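Side-chain contact in phosphoribosylformylglycinamidine synthase 2 (Thermus thermophilus, PDB 3VIU), which belongs to the AIR synthase-related (PurM-like) family and binds adenosine-5'-diphosphate and a magnesium ion: residues 282-285 / 286-289. Sequence-based numbering, arbitrary orientation.
Sequences LHLD and LVPT
Val287 folds back over Leu284 and Leu282 where strand 279-283 runs into a short 3-10 segment. Val287 CB sits 3.3 Å from the backbone oxygen, O, of Leu284. From there CG2 runs anti to the carbonyl carbon, and this turns the methyl back over the turn. Val287 CG2 lies 3.6 Å from Leu284 O and 4.0 Å from Leu284 CD2. The side chains of Leu284 and Val287 run side by side and point the same way. Leu282 instead crosses Val287 at about a right angle, with its CD1 4.2 Å from Val287 CG2. Leu265 of helix 264-275 and Val334 of strand 331-338 also touch Val287.

Two successive backbone bonds shape the turn. Leu286 N donates to His283 O at 3.0 Å, and Val287 N to Leu284 O at 3.1 Å. A water also donates to Leu284 O and bridges it to Val287 O. Leu286 CD2 lies 4.1 Å from His283 CB. Asp285 OD1 accepts a hydrogen bond from Arg348 N. The contact thus divides by chemistry: Leu282, Leu284 and Val287 are buried and pack their apolar branches together, while His283 O takes one backbone bond, Leu284 O a backbone N-H and the water, and Val287 O the same water.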
loop_
_atom_site.group_PDB
_atom_site.type_symbol
_atom_site.label_atom_id
_atom_site.label_comp_id
_atom_site.label_asym_id
_atom_site.label_seq_id
_atom_site.Cartn_x
_atom_site.Cartn_y
_atom_site.Cartn_z
ATOM N N LEU A 282 -26.041 10.487 -19.494
ATOM C CA LEU A 282 -26.563 9.755 -18.344
ATOM C C LEU A 282 -28.046 10.047 -18.126
ATOM O O LEU A 282 -28.466 11.200 -18.070
ATOM C CB LEU A 282 -25.764 10.118 -17.079
ATOM C CG LEU A 282 -26.236 9.584 -15.716
ATOM C CD1 LEU A 282 -26.362 8.065 -15.735
ATOM C CD2 LEU A 282 -25.244 10.016 -14.643
ATOM N N HIS A 283 -28.836 8.989 -18.025
ATOM C CA HIS A 283 -30.268 9.116 -17.796
ATOM C C HIS A 283 -30.487 8.795 -16.323
ATOM O O HIS A 283 -30.649 7.635 -15.957
ATOM C CB HIS A 283 -31.025 8.117 -18.669
ATOM C CG HIS A 283 -30.882 8.364 -20.140
ATOM N ND1 HIS A 283 -31.721 9.204 -20.840
ATOM C CD2 HIS A 283 -29.997 7.880 -21.046
ATOM C CE1 HIS A 283 -31.359 9.227 -22.112
ATOM N NE2 HIS A 283 -30.315 8.433 -22.263
ATOM N N LEU A 284 -30.479 9.817 -15.477
ATOM C CA LEU A 284 -30.649 9.592 -14.049
ATOM C C LEU A 284 -31.923 8.866 -13.675
ATOM O O LEU A 284 -31.967 8.193 -12.647
ATOM C CB LEU A 284 -30.568 10.913 -13.272
ATOM C CG LEU A 284 -29.150 11.476 -13.122
ATOM C CD1 LEU A 284 -29.193 12.817 -12.393
ATOM C CD2 LEU A 284 -28.274 10.465 -12.374
ATOM N N ASP A 285 -32.955 8.982 -14.504
ATOM C CA ASP A 285 -34.217 8.322 -14.200
ATOM C C ASP A 285 -34.105 6.809 -14.232
ATOM O O ASP A 285 -34.921 6.113 -13.637
ATOM C CB ASP A 285 -35.317 8.765 -15.172
ATOM C CG ASP A 285 -35.601 10.250 -15.094
ATOM O OD1 ASP A 285 -35.671 10.785 -13.965
ATOM O OD2 ASP A 285 -35.764 10.877 -16.161
ATOM N N LEU A 286 -33.100 6.293 -14.929
ATOM C CA LEU A 286 -32.920 4.847 -15.012
ATOM C C LEU A 286 -32.056 4.303 -13.880
ATOM O O LEU A 286 -31.990 3.087 -13.670
ATOM C CB LEU A 286 -32.317 4.471 -16.367
ATOM C CG LEU A 286 -33.303 4.031 -17.453
ATOM C CD1 LEU A 286 -34.647 4.679 -17.254
ATOM C CD2 LEU A 286 -32.730 4.372 -18.813
ATOM N N VAL A 287 -31.407 5.209 -13.148
ATOM C CA VAL A 287 -30.541 4.844 -12.027
ATOM C C VAL A 287 -31.345 4.326 -10.817
ATOM O O VAL A 287 -32.225 5.015 -10.305
ATOM C CB VAL A 287 -29.672 6.074 -11.584
ATOM C CG1 VAL A 287 -28.820 5.729 -10.378
ATOM C CG2 VAL A 287 -28.781 6.515 -12.726
ATOM N N PRO A 288 -31.045 3.097 -10.354
ATOM C CA PRO A 288 -31.715 2.467 -9.209
ATOM C C PRO A 288 -31.537 3.323 -7.960
ATOM O O PRO A 288 -30.418 3.651 -7.587
ATOM C CB PRO A 288 -30.989 1.129 -9.073
ATOM C CG PRO A 288 -30.544 0.846 -10.460
ATOM C CD PRO A 288 -30.037 2.187 -10.919
ATOM N N THR A 289 -32.641 3.667 -7.313
ATOM C CA THR A 289 -32.599 4.504 -6.124
ATOM C C THR A 289 -33.021 3.747 -4.864
ATOM O O THR A 289 -33.864 2.853 -4.919
ATOM C CB THR A 289 -33.517 5.733 -6.294
ATOM O OG1 THR A 289 -34.838 5.291 -6.631
ATOM C CG2 THR A 289 -32.991 6.651 -7.388
HETATM O O HOH W 1 -33.295 8.003 -10.545
#